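Local atomic coordinates of adenylyl-sulfate kinase 1, chloroplastic (Arabidopsis thaliana, PDB entry 3UIE), a protein that catalyses the ATP-dependent 3'-phosphorylation of adenosine 5'-phosphosulfate to 3'-phosphoadenylyl sulfate, the activated sulfate that plants need for glucosinolate production, reproduction and viability. Residues Leu21-Val27 with Ala94-Ile99; Ser36-Thr40 with Ala102-Ser106; Ala44-Leu49 with Ala185-Val189; Cys56-Asp60 with Val89-Phe93. Residues are numbered along the deposited sequence.

Contact 1: residues Leu21-Val27 with Ala94-Ile99; sequences LDQKGCV and ADAGII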
loop_
_atom_site.group_PDB
_atom_site.type_symbol
_atom_site.label_atom_id
_atom_site.label_comp_id
_atom_site.label_asym_id
_atom_site.label_seq_id
_atom_site.Cartn_x
_atom_site.Cartn_y
_atom_site.Cartn_z
ATOM N N LEU A 21 4.114 -17.362 -3.212
ATOM C CA LEU A 21 3.730 -16.834 -4.525
ATOM C C LEU A 21 4.611 -17.329 -5.663
ATOM O O LEU A 21 4.278 -17.122 -6.826
ATOM C CB LEU A 21 3.784 -15.301 -4.533
ATOM C CG LEU A 21 2.823 -14.600 -3.573
ATOM C CD1 LEU A 21 3.127 -13.119 -3.518
ATOM C CD2 LEU A 21 1.406 -14.839 -4.027
ATOM N N ASP A 22 5.740 -17.949 -5.330
ATOM C CA ASP A 22 6.761 -18.294 -6.332
ATOM C C ASP A 22 7.191 -17.113 -7.221
ATOM O O ASP A 22 7.221 -17.217 -8.458
ATOM C CB ASP A 22 6.323 -19.482 -7.194
ATOM C CG ASP A 22 7.493 -20.110 -7.961
ATOM O OD1 ASP A 22 8.667 -19.905 -7.572
ATOM O OD2 ASP A 22 7.233 -20.823 -8.947
ATOM N N GLN A 23 7.525 -15.994 -6.585
ATOM C CA GLN A 23 8.063 -14.820 -7.281
ATOM C C GLN A 23 8.764 -13.960 -6.245
ATOM O O GLN A 23 8.679 -14.237 -5.047
ATOM C CB GLN A 23 6.950 -14.002 -7.929
ATOM C CG GLN A 23 5.961 -13.416 -6.893
ATOM C CD GLN A 23 4.734 -12.810 -7.554
ATOM O OE1 GLN A 23 4.098 -13.442 -8.393
ATOM N NE2 GLN A 23 4.385 -11.587 -7.161
ATOM N N LYS A 24 9.441 -12.913 -6.705
ATOM C CA LYS A 24 10.094 -11.973 -5.808
ATOM C C LYS A 24 9.409 -10.613 -5.852
ATOM O O LYS A 24 9.099 -10.098 -6.933
ATOM C CB LYS A 24 11.581 -11.838 -6.161
ATOM C CG LYS A 24 12.350 -13.118 -5.868
ATOM C CD LYS A 24 13.835 -12.941 -6.042
ATOM C CE LYS A 24 14.560 -14.258 -5.837
ATOM N NZ LYS A 24 14.277 -15.234 -6.927
ATOM N N GLY A 25 9.161 -10.052 -4.671
ATOM C CA GLY A 25 8.561 -8.739 -4.563
ATOM C C GLY A 25 9.515 -7.715 -5.150
ATOM O O GLY A 25 10.726 -7.831 -4.994
ATOM N N CYS A 26 8.982 -6.717 -5.837
ATOM C CA CYS A 26 9.843 -5.696 -6.416
ATOM C C CYS A 26 8.997 -4.509 -6.811
ATOM O O CYS A 26 7.772 -4.576 -6.757
ATOM C CB CYS A 26 10.617 -6.243 -7.625
ATOM S SG CYS A 26 9.577 -6.984 -8.924
ATOM N N VAL A 27 9.653 -3.418 -7.186
ATOM C CA VAL A 27 8.953 -2.233 -7.660
ATOM C C VAL A 27 9.385 -1.959 -9.092
ATOM O O VAL A 27 10.576 -1.818 -9.349
ATOM C CB VAL A 27 9.326 -1.009 -6.814
ATOM C CG1 VAL A 27 8.638 0.232 -7.368
ATOM C CG2 VAL A 27 8.955 -1.249 -5.332
ATOM N N ALA A 94 6.108 -4.544 -2.403
ATOM C CA ALA A 94 7.276 -5.377 -2.656
ATOM C C ALA A 94 7.563 -6.267 -1.449
ATOM O O ALA A 94 7.927 -7.437 -1.596
ATOM C CB ALA A 94 8.503 -4.481 -2.976
ATOM N N ASP A 95 7.402 -5.716 -0.246
ATOM C CA ASP A 95 7.679 -6.481 0.961
ATOM C C ASP A 95 6.639 -7.604 1.128
ATOM O O ASP A 95 6.937 -8.664 1.684
ATOM C CB ASP A 95 7.728 -5.558 2.190
ATOM C CG ASP A 95 8.174 -6.280 3.447
ATOM O OD1 ASP A 95 9.174 -7.022 3.376
ATOM O OD2 ASP A 95 7.526 -6.095 4.499
ATOM N N ALA A 96 5.446 -7.387 0.584
ATOM C CA ALA A 96 4.384 -8.396 0.600
ATOM C C ALA A 96 4.614 -9.478 -0.446
ATOM O O ALA A 96 3.835 -10.432 -0.525
ATOM C CB ALA A 96 3.045 -7.736 0.367
ATOM N N GLY A 97 5.645 -9.302 -1.275
ATOM C CA GLY A 97 6.013 -10.271 -2.297
ATOM C C GLY A 97 5.427 -9.981 -3.674
ATOM O O GLY A 97 5.550 -10.785 -4.595
ATOM N N ILE A 98 4.768 -8.832 -3.802
ATOM C CA ILE A 98 4.052 -8.450 -5.016
ATOM C C ILE A 98 4.991 -7.744 -5.994
ATOM O O ILE A 98 5.888 -7.029 -5.572
ATOM C CB ILE A 98 2.924 -7.454 -4.654
ATOM C CG1 ILE A 98 1.984 -8.061 -3.610
ATOM C CG2 ILE A 98 2.177 -7.010 -5.893
ATOM C CD1 ILE A 98 1.274 -9.270 -4.087
ATOM N N ILE A 99 4.776 -7.953 -7.294
ATOM C CA ILE A 99 5.436 -7.161 -8.326
ATOM C C ILE A 99 4.618 -5.894 -8.469
ATOM O O ILE A 99 3.538 -5.892 -9.062
ATOM C CB ILE A 99 5.510 -7.925 -9.660
ATOM C CG1 ILE A 99 6.363 -9.188 -9.473
ATOM C CG2 ILE A 99 6.104 -7.031 -10.787
ATOM C CD1 ILE A 99 6.159 -10.262 -10.534
#
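The side chain of Gln23 lies over the turn that follows helix 76-95: its NE2 donates a hydrogen bond to Gly97 O (2.9 Å) and passes 3.9 Å from Ile99 CG1, while its OE1 accepts a hydrogen bond from Leu55 N. Leu21, at the end of helix 14-21, reaches the same turn, with CD1 3.5 Å from Gly97 O and 4.3 Å from Ile98 CD1. Gly97, first to leave helical angles, has positive phi, which would jam a CB against the preceding carbonyl, and forms a Schellman motif: Gly97 N bonds to Ala94 O (3.0 Å) and Ile98 N probably to Phe93 O. Gly25 has ordinary backbone angles, but a CB would collide with Ala94 O; without one, Gly25 CA comes within 3.3 Å of both Ala94 O and Ile98 O in CA-H...O contacts. Beyond it the backbones pair, Cys26 N donating to Ile98 O (3.1 Å), and Cys26 SG rests 3.9 Å from Ile99 CG1 on the same face of the sheet. Val27 points to the other face, its CG2 4.0 Å from Ala94 CB. The parallel Cys26-Ile99 bridge thus starts the pairing of strands 26-31 and 99-103, neighbours in the sheet of a P-loop kinase fold.

Contact 2: residues Ser36-Thr40 with Ala102-Ser106; sequences SGKST and ASLIS. With MG (magnesium ion), chain F; ANP (phosphoaminophosphonic acid-adenylate ester), chain E; ADX (adenosine-5'-phosphosulfate), chain D.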
loop_
_atom_site.group_PDB
_atom_site.type_symbol
_atom_site.label_atom_id
_atom_site.label_comp_id
_atom_site.label_asym_id
_atom_site.label_seq_id
_atom_site.Cartn_x
_atom_site.Cartn_y
_atom_site.Cartn_z
ATOM N N SER A 36 2.987 9.471 -22.631
ATOM C CA SER A 36 4.133 8.676 -23.090
ATOM C C SER A 36 3.816 7.185 -23.141
ATOM O O SER A 36 4.575 6.401 -23.707
ATOM C CB SER A 36 5.369 8.926 -22.214
ATOM O OG SER A 36 5.122 8.632 -20.854
ATOM N N GLY A 37 2.694 6.803 -22.539
ATOM C CA GLY A 37 2.223 5.426 -22.567
ATOM C C GLY A 37 2.532 4.599 -21.317
ATOM O O GLY A 37 2.592 3.369 -21.390
ATOM N N LYS A 38 2.711 5.258 -20.173
ATOM C CA LYS A 38 3.016 4.559 -18.926
ATOM C C LYS A 38 1.901 3.583 -18.504
ATOM O O LYS A 38 2.166 2.421 -18.182
ATOM C CB LYS A 38 3.281 5.566 -17.796
ATOM C CG LYS A 38 4.458 6.516 -18.037
ATOM C CD LYS A 38 4.544 7.526 -16.883
ATOM C CE LYS A 38 3.244 8.316 -16.691
ATOM N NZ LYS A 38 3.010 9.313 -17.797
ATOM N N SER A 39 0.659 4.055 -18.511
ATOM C CA SER A 39 -0.465 3.229 -18.058
ATOM C C SER A 39 -0.725 2.076 -19.021
ATOM O O SER A 39 -1.073 0.954 -18.611
ATOM C CB SER A 39 -1.731 4.084 -17.874
ATOM O OG SER A 39 -1.523 4.997 -16.810
ATOM N N THR A 40 -0.553 2.352 -20.304
ATOM C CA THR A 40 -0.762 1.336 -21.318
ATOM C C THR A 40 0.256 0.204 -21.156
ATOM O O THR A 40 -0.086 -0.984 -21.234
ATOM C CB THR A 40 -0.677 1.941 -22.707
ATOM O OG1 THR A 40 -1.736 2.897 -22.855
ATOM C CG2 THR A 40 -0.816 0.858 -23.742
ATOM N N ALA A 102 4.500 0.900 -10.554
ATOM C CA ALA A 102 4.102 2.273 -10.285
ATOM C C ALA A 102 4.153 3.063 -11.574
ATOM O O ALA A 102 5.174 3.095 -12.250
ATOM C CB ALA A 102 5.011 2.898 -9.223
ATOM N N SER A 103 3.042 3.690 -11.930
ATOM C CA SER A 103 2.937 4.421 -13.195
ATOM C C SER A 103 2.549 5.869 -12.926
ATOM O O SER A 103 1.371 6.172 -12.824
ATOM C CB SER A 103 1.891 3.748 -14.091
ATOM O OG SER A 103 1.572 4.524 -15.243
ATOM N N LEU A 104 3.540 6.737 -12.772
ATOM C CA LEU A 104 3.332 8.130 -12.397
ATOM C C LEU A 104 4.271 8.944 -13.259
ATOM O O LEU A 104 5.367 8.478 -13.573
ATOM C CB LEU A 104 3.779 8.342 -10.952
ATOM C CG LEU A 104 2.929 8.307 -9.694
ATOM C CD1 LEU A 104 2.435 6.902 -9.390
ATOM C CD2 LEU A 104 3.786 8.828 -8.550
ATOM N N ILE A 105 3.871 10.160 -13.632
ATOM C CA ILE A 105 4.784 11.036 -14.373
ATOM C C ILE A 105 6.111 11.152 -13.630
ATOM O O ILE A 105 7.180 11.039 -14.228
ATOM C CB ILE A 105 4.179 12.439 -14.621
ATOM C CG1 ILE A 105 2.940 12.327 -15.510
ATOM C CG2 ILE A 105 5.219 13.369 -15.271
ATOM C CD1 ILE A 105 2.218 13.655 -15.743
ATOM N N SER A 106 6.022 11.356 -12.317
ATOM C CA SER A 106 7.191 11.452 -11.425
ATOM C C SER A 106 8.366 12.190 -12.061
ATOM O O SER A 106 9.414 11.604 -12.310
ATOM C CB SER A 106 7.615 10.067 -10.910
ATOM O OG SER A 106 7.673 9.105 -11.952
HETATM MG MG MG F . -1.610 7.196 -17.231
HETATM P PG ANP E . -0.614 10.097 -18.165
HETATM O O1G ANP E . -1.337 11.519 -18.397
HETATM O O2G ANP E . -1.614 9.261 -17.360
HETATM O O3G ANP E . 0.679 10.303 -17.412
HETATM P PB ANP E . 0.403 7.888 -19.811
HETATM O O1B ANP E . -0.308 6.801 -18.929
HETATM O O2B ANP E . 1.949 7.947 -19.805
HETATM N N3B ANP E . -0.471 9.348 -19.670
HETATM P PA ANP E . -1.259 6.384 -21.672
HETATM O O1A ANP E . -2.594 6.786 -21.152
HETATM O O2A ANP E . -0.865 4.992 -21.298
HETATM O O3A ANP E . -0.224 7.485 -21.245
HETATM O "O5'" ANP E . -1.210 6.499 -23.246
HETATM C "C5'" ANP E . -1.545 7.662 -23.922
HETATM C "C4'" ANP E . -2.026 7.456 -25.246
HETATM O "O4'" ANP E . -0.956 6.936 -26.096
HETATM C "C3'" ANP E . -3.073 6.431 -25.180
HETATM O "O3'" ANP E . -4.227 6.885 -25.853
HETATM C "C2'" ANP E . -2.527 5.245 -25.826
HETATM O "O2'" ANP E . -3.447 4.671 -26.713
HETATM C "C1'" ANP E . -1.345 5.706 -26.590
HETATM N N9 ANP E . -0.271 4.707 -26.489
HETATM C C8 ANP E . 0.095 4.108 -25.348
HETATM N N7 ANP E . 1.086 3.274 -25.632
HETATM C C5 ANP E . 1.345 3.337 -26.952
HETATM C C6 ANP E . 2.260 2.682 -27.764
HETATM N N6 ANP E . 3.169 1.702 -27.188
HETATM N N1 ANP E . 2.273 2.973 -29.073
HETATM C C2 ANP E . 1.419 3.879 -29.588
HETATM N N3 ANP E . 0.530 4.518 -28.838
HETATM C C4 ANP E . 0.472 4.262 -27.512
HETATM S SB ADX D . 3.082 13.424 -10.785
HETATM O O1B ADX D . 2.675 13.882 -9.486
HETATM O O2B ADX D . 3.933 14.463 -11.408
HETATM O O3B ADX D . 3.868 12.177 -10.700
HETATM P PA ADX D . 0.844 12.020 -11.647
HETATM O O1A ADX D . 0.544 11.618 -10.227
HETATM O O2A ADX D . 1.271 10.834 -12.498
HETATM O O3A ADX D . 1.889 13.224 -11.687
HETATM O "O5'" ADX D . -0.481 12.638 -12.236
HETATM C "C5'" ADX D . -0.587 12.859 -13.610
HETATM C "C4'" ADX D . -1.926 12.903 -14.136
HETATM O "O4'" ADX D . -2.606 14.031 -13.594
HETATM C "C3'" ADX D . -1.859 13.086 -15.609
HETATM O "O3'" ADX D . -2.551 12.041 -16.217
HETATM C "C2'" ADX D . -2.575 14.260 -15.898
HETATM O "O2'" ADX D . -3.720 13.840 -16.563
HETATM C "C1'" ADX D . -3.020 14.870 -14.628
HETATM N N9 ADX D . -2.576 16.231 -14.492
HETATM C C8 ADX D . -3.333 17.274 -14.077
HETATM N N7 ADX D . -2.557 18.370 -13.998
HETATM C C5 ADX D . -1.305 18.022 -14.365
HETATM C C6 ADX D . -0.089 18.722 -14.486
HETATM N N6 ADX D . -0.031 20.113 -14.163
HETATM N N1 ADX D . 1.026 18.072 -14.905
HETATM C C2 ADX D . 0.977 16.762 -15.198
HETATM N N3 ADX D . -0.175 16.061 -15.091
HETATM C C4 ADX D . -1.316 16.656 -14.678
HETATM O O HOH W 1 -0.055 7.104 -15.588
HETATM O O HOH W 2 -3.163 6.950 -18.491
HETATM O O HOH W 3 -3.005 7.334 -15.703
#
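Lys38, rotamer m, t, m, m, runs its aliphatic chain along residues 103-105 and turns NZ in toward the phosphates of the ATP analogue. Lys38 CB touches Ser103 OG (3.2 Å), Lys38 CD lies 3.5 Å from Leu104 O, and Lys38 NZ, 3.8 Å from Ile105 CG1, donates to ANP O3G (2.6 Å) and ANP O2B (2.7 Å), bridging the beta and gamma phosphates as a Walker A lysine does. Ser39, chi1 m, turns its OG onto the magnesium ion at 2.2 Å; Asp60 OD1 is hydrogen-bonded to this hydroxyl and to that of Ser103. In the conformer given, chi1 t, Ser103 holds its OG 3.5 Å from Ser39 OG and 3.1 Å from water 1, a magnesium ligand, so residues 102-106 meet the metal through its hydration shell. Gly37, with positive phi, leaves room for the adenine, where a CB would strike ANP N7. Ile105 N donates to ADX O2A (2.9 Å) and Ser106 N to ADX O3B (2.8 Å). The p rotamer of Ser106, the phosphoserine position by similarity, bends its OG back to Leu104 O (2.9 Å). Helix 38-51 starts here, just after strand 26-31, which pairs with strand 99-103; the latter's other edge pairs with strand 56-60, and Leu104 packs on Asn82 and Val86 of helix 76-95.

Contact 3: residues Ala44-Leu49 with Ala185-Val189; sequences ALNQML and AEKVV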
loop_
_atom_site.group_PDB
_atom_site.type_symbol
_atom_site.label_atom_id
_atom_site.label_comp_id
_atom_site.label_asym_id
_atom_site.label_seq_id
_atom_site.Cartn_x
_atom_site.Cartn_y
_atom_site.Cartn_z
ATOM N N ALA A 44 -0.411 -3.776 -20.003
ATOM C CA ALA A 44 0.101 -4.871 -20.825
ATOM C C ALA A 44 0.989 -5.793 -19.987
ATOM O O ALA A 44 0.883 -7.016 -20.073
ATOM C CB ALA A 44 0.874 -4.336 -22.047
ATOM N N LEU A 45 1.853 -5.196 -19.173
ATOM C CA LEU A 45 2.748 -5.952 -18.304
ATOM C C LEU A 45 1.970 -6.801 -17.295
ATOM O O LEU A 45 2.244 -7.989 -17.114
ATOM C CB LEU A 45 3.705 -4.989 -17.584
ATOM C CG LEU A 45 4.712 -5.528 -16.579
ATOM C CD1 LEU A 45 5.599 -6.604 -17.213
ATOM C CD2 LEU A 45 5.565 -4.373 -16.052
ATOM N N ASN A 46 0.987 -6.187 -16.647
ATOM C CA ASN A 46 0.167 -6.875 -15.657
ATOM C C ASN A 46 -0.547 -8.055 -16.310
ATOM O O ASN A 46 -0.572 -9.154 -15.769
ATOM C CB ASN A 46 -0.843 -5.882 -15.096
ATOM C CG ASN A 46 -1.622 -6.422 -13.897
ATOM O OD1 ASN A 46 -1.298 -7.462 -13.340
ATOM N ND2 ASN A 46 -2.645 -5.695 -13.505
ATOM N N GLN A 47 -1.097 -7.832 -17.496
ATOM C CA GLN A 47 -1.819 -8.892 -18.183
ATOM C C GLN A 47 -0.901 -10.079 -18.463
ATOM O O GLN A 47 -1.275 -11.234 -18.270
ATOM C CB GLN A 47 -2.388 -8.360 -19.496
ATOM C CG GLN A 47 -2.940 -9.439 -20.385
ATOM C CD GLN A 47 -4.324 -9.876 -19.965
ATOM O OE1 GLN A 47 -4.875 -9.376 -18.982
ATOM N NE2 GLN A 47 -4.899 -10.811 -20.712
ATOM N N MET A 48 0.306 -9.773 -18.928
ATOM C CA MET A 48 1.271 -10.792 -19.329
ATOM C C MET A 48 1.773 -11.565 -18.104
ATOM O O MET A 48 1.901 -12.793 -18.138
ATOM C CB MET A 48 2.436 -10.115 -20.062
ATOM C CG MET A 48 3.463 -11.045 -20.666
ATOM S SD MET A 48 4.602 -10.081 -21.720
ATOM C CE MET A 48 3.454 -9.448 -22.925
ATOM N N LEU A 49 2.043 -10.853 -17.015
ATOM C CA LEU A 49 2.535 -11.508 -15.809
ATOM C C LEU A 49 1.441 -12.354 -15.168
ATOM O O LEU A 49 1.690 -13.465 -14.708
ATOM C CB LEU A 49 3.056 -10.476 -14.808
ATOM C CG LEU A 49 4.392 -9.860 -15.224
ATOM C CD1 LEU A 49 4.704 -8.644 -14.365
ATOM C CD2 LEU A 49 5.514 -10.894 -15.155
ATOM N N ALA A 185 6.010 -4.833 -23.123
ATOM C CA ALA A 185 5.832 -5.659 -21.938
ATOM C C ALA A 185 6.688 -6.915 -22.038
ATOM O O ALA A 185 7.226 -7.386 -21.036
ATOM C CB ALA A 185 4.337 -6.011 -21.725
ATOM N N GLU A 186 6.838 -7.455 -23.242
ATOM C CA GLU A 186 7.661 -8.649 -23.411
ATOM C C GLU A 186 9.100 -8.356 -22.995
ATOM O O GLU A 186 9.741 -9.193 -22.368
ATOM C CB GLU A 186 7.628 -9.176 -24.844
ATOM C CG GLU A 186 6.339 -9.892 -25.203
ATOM C CD GLU A 186 6.250 -10.209 -26.692
ATOM O OE1 GLU A 186 7.276 -10.093 -27.398
ATOM O OE2 GLU A 186 5.154 -10.561 -27.161
ATOM N N LYS A 187 9.590 -7.165 -23.336
ATOM C CA LYS A 187 10.961 -6.781 -23.001
ATOM C C LYS A 187 11.126 -6.661 -21.483
ATOM O O LYS A 187 12.134 -7.098 -20.927
ATOM C CB LYS A 187 11.351 -5.468 -23.689
ATOM C CG LYS A 187 11.377 -5.541 -25.200
ATOM C CD LYS A 187 11.783 -4.201 -25.805
ATOM C CE LYS A 187 11.918 -4.292 -27.319
ATOM N NZ LYS A 187 13.053 -5.187 -27.697
ATOM N N VAL A 188 10.136 -6.073 -20.810
ATOM C CA VAL A 188 10.158 -5.989 -19.357
ATOM C C VAL A 188 10.066 -7.374 -18.734
ATOM O O VAL A 188 10.789 -7.675 -17.804
ATOM C CB VAL A 188 9.051 -5.058 -18.804
ATOM C CG1 VAL A 188 9.090 -5.029 -17.288
ATOM C CG2 VAL A 188 9.250 -3.655 -19.378
ATOM N N VAL A 189 9.197 -8.229 -19.254
ATOM C CA VAL A 189 9.036 -9.548 -18.642
ATOM C C VAL A 189 10.318 -10.360 -18.814
ATOM O O VAL A 189 10.774 -11.028 -17.888
ATOM C CB VAL A 189 7.839 -10.319 -19.243
ATOM C CG1 VAL A 189 7.924 -11.805 -18.889
ATOM C CG2 VAL A 189 6.521 -9.730 -18.730
#
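Ala185 is the small bump at the closest backbone approach, its CB set against the turn at Ala44 and Leu45: it lies 3.7 Å from Leu45 N and 3.9 Å from Ala44 CB, and the CA atoms of Leu45 and Ala185 come within 4.8 Å. Met48 bends round it, CE resting 3.7 Å from both Ala185 CB and Glu186 CG, with SD 3.6 Å from Val189 CG2. One turn along from Ala185, Val189 pushes CG2 into the hollow between Leu45, Met48 and Leu49, 3.6 Å from Leu45 CD1 and 3.9 Å from Leu49 CD2. The two helices belong to the P-loop kinase fold: 38-51 is the helix that follows the phosphate-binding loop, and 181-195 is the last helix of the chain. Their short segments cross at -57° with axes 9.2 Å apart, so the side chains interlock over a short length. Leu45 CD2 turns to Val188 CG1 at 3.8 Å, and Val188 packs on Ile171 and Leu173 of strand 171-173.

Contact 4: residues Cys56-Asp60 with Val89-Phe93; sequences CYILD and VAKLF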
loop_
_atom_site.group_PDB
_atom_site.type_symbol
_atom_site.label_atom_id
_atom_site.label_comp_id
_atom_site.label_asym_id
_atom_site.label_seq_id
_atom_site.Cartn_x
_atom_site.Cartn_y
_atom_site.Cartn_z
ATOM N N CYS A 56 0.745 -9.174 -9.684
ATOM C CA CYS A 56 1.189 -7.786 -9.825
ATOM C C CYS A 56 0.108 -6.862 -9.301
ATOM O O CYS A 56 -1.052 -7.244 -9.226
ATOM C CB CYS A 56 1.419 -7.419 -11.293
ATOM S SG CYS A 56 2.663 -8.377 -12.106
ATOM N N TYR A 57 0.481 -5.639 -8.969
ATOM C CA TYR A 57 -0.522 -4.638 -8.622
ATOM C C TYR A 57 -0.033 -3.279 -9.113
ATOM O O TYR A 57 1.099 -2.906 -8.846
ATOM C CB TYR A 57 -0.780 -4.600 -7.119
ATOM C CG TYR A 57 -2.025 -3.796 -6.843
ATOM C CD1 TYR A 57 -3.286 -4.317 -7.126
ATOM C CD2 TYR A 57 -1.938 -2.498 -6.361
ATOM C CE1 TYR A 57 -4.436 -3.560 -6.905
ATOM C CE2 TYR A 57 -3.067 -1.738 -6.147
ATOM C CZ TYR A 57 -4.312 -2.274 -6.412
ATOM O OH TYR A 57 -5.429 -1.508 -6.195
ATOM N N ILE A 58 -0.899 -2.534 -9.798
ATOM C CA ILE A 58 -0.522 -1.251 -10.384
ATOM C C ILE A 58 -0.914 -0.085 -9.489
ATOM O O ILE A 58 -2.074 0.050 -9.116
ATOM C CB ILE A 58 -1.203 -1.053 -11.762
ATOM C CG1 ILE A 58 -0.762 -2.142 -12.739
ATOM C CG2 ILE A 58 -0.876 0.333 -12.352
ATOM C CD1 ILE A 58 -1.531 -2.123 -14.065
ATOM N N LEU A 59 0.065 0.739 -9.132
ATOM C CA LEU A 59 -0.194 2.014 -8.486
ATOM C C LEU A 59 -0.100 3.111 -9.536
ATOM O O LEU A 59 0.990 3.571 -9.866
ATOM C CB LEU A 59 0.838 2.283 -7.384
ATOM C CG LEU A 59 0.912 1.261 -6.254
ATOM C CD1 LEU A 59 2.019 1.627 -5.257
ATOM C CD2 LEU A 59 -0.451 1.151 -5.563
ATOM N N ASP A 60 -1.244 3.545 -10.045
ATOM C CA ASP A 60 -1.257 4.557 -11.090
ATOM C C ASP A 60 -1.494 5.940 -10.507
ATOM O O ASP A 60 -2.390 6.142 -9.671
ATOM C CB ASP A 60 -2.324 4.225 -12.122
ATOM C CG ASP A 60 -2.274 5.156 -13.319
ATOM O OD1 ASP A 60 -1.449 4.906 -14.216
ATOM O OD2 ASP A 60 -3.044 6.132 -13.345
ATOM N N VAL A 89 4.490 3.203 -0.487
ATOM C CA VAL A 89 3.477 2.162 -0.665
ATOM C C VAL A 89 3.998 1.034 -1.553
ATOM O O VAL A 89 3.774 -0.146 -1.277
ATOM C CB VAL A 89 2.182 2.741 -1.222
ATOM C CG1 VAL A 89 1.200 1.609 -1.560
ATOM C CG2 VAL A 89 1.568 3.695 -0.182
ATOM N N ALA A 90 4.719 1.397 -2.613
ATOM C CA ALA A 90 5.340 0.405 -3.485
ATOM C C ALA A 90 6.282 -0.503 -2.692
ATOM O O ALA A 90 6.362 -1.703 -2.929
ATOM C CB ALA A 90 6.092 1.094 -4.613
ATOM N N LYS A 91 7.008 0.083 -1.750
ATOM C CA LYS A 91 7.907 -0.682 -0.912
ATOM C C LYS A 91 7.134 -1.698 -0.072
ATOM O O LYS A 91 7.579 -2.827 0.107
ATOM C CB LYS A 91 8.705 0.258 -0.009
ATOM C CG LYS A 91 9.518 -0.462 1.039
ATOM C CD LYS A 91 10.396 0.511 1.775
ATOM C CE LYS A 91 11.243 -0.185 2.815
ATOM N NZ LYS A 91 12.152 0.782 3.488
ATOM N N LEU A 92 5.976 -1.293 0.451
ATOM C CA LEU A 92 5.140 -2.217 1.221
ATOM C C LEU A 92 4.647 -3.372 0.337
ATOM O O LEU A 92 4.657 -4.538 0.756
ATOM C CB LEU A 92 3.948 -1.483 1.848
ATOM C CG LEU A 92 4.291 -0.347 2.813
ATOM C CD1 LEU A 92 3.030 0.423 3.205
ATOM C CD2 LEU A 92 5.011 -0.878 4.054
ATOM N N PHE A 93 4.225 -3.059 -0.884
ATOM C CA PHE A 93 3.800 -4.119 -1.795
ATOM C C PHE A 93 4.925 -5.088 -2.144
ATOM O O PHE A 93 4.715 -6.305 -2.219
ATOM C CB PHE A 93 3.186 -3.548 -3.076
ATOM C CG PHE A 93 1.713 -3.257 -2.951
ATOM C CD1 PHE A 93 0.775 -4.235 -3.232
ATOM C CD2 PHE A 93 1.271 -2.017 -2.534
ATOM C CE1 PHE A 93 -0.583 -3.976 -3.115
ATOM C CE2 PHE A 93 -0.094 -1.747 -2.422
ATOM C CZ PHE A 93 -1.018 -2.732 -2.716
#
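This is an apolar helix-on-sheet contact, between strand 56-60, an outermost strand of the chain's parallel sheet, and helix 76-95, which packs along one face of that sheet. The short segments run almost exactly antiparallel, at 177°, with axes 10.2 Å apart, as expected where a helix leads the chain back between two parallel strands. Tyr57 and Leu59, two apart on the strand, point toward the helix, whereas Cys56 points away and packs with Ile58 on helix 38-51, on the other side of the sheet. Leu59 enters between Val89, Ala90 and Phe93: its CD1 is 3.8 Å from Val89 CG1 and 4.2 Å from Ala90 CB, and its CD2 is 4.3 Å from Phe93 CE2. Tyr57 meets Phe93 with ring planes only 5° from parallel but displaced, with centroids 5.2 Å apart and little overlap, and CD2 of Tyr57 lies 3.8 Å from CZ of Phe93. Both aromatics extend into the dimer interface, where Phe93 stacks on Phe93 of the second subunit and Tyr57 OH is hydrogen-bonded to Asp95 of that subunit. No hydrogen bond joins the two segments; the contact between them is apolar, resting on van der Waals packing, while the tyrosine hydroxyl finds its partner on the other chain.

In the fold
From the N terminus, residues 21-27 open contact 1, which closes at 94-99, linking the starts of neighbouring strands 26-31 and 99-103. Residues 36-40, running from the phosphate-binding loop into helix 38-51, and 44-49, further along it, open contacts 2 and 3. Contact 2 closes at 102-106, at the far end of strand 99-103, and contact 3 at 185-189 near the C terminus. Contacts 1, 2 and 3 therefore cross one another, while contact 4 (56-60 with 89-93) is nested inside all three. Its strand bonds to contact 1 through Tyr57 and Ile99 and to contact 2 through Leu59 and Ser103; Cys56 touches Leu49 of contact 3, so strand 56-60 lies between helix 38-51 on one face and helix 76-95 on the other.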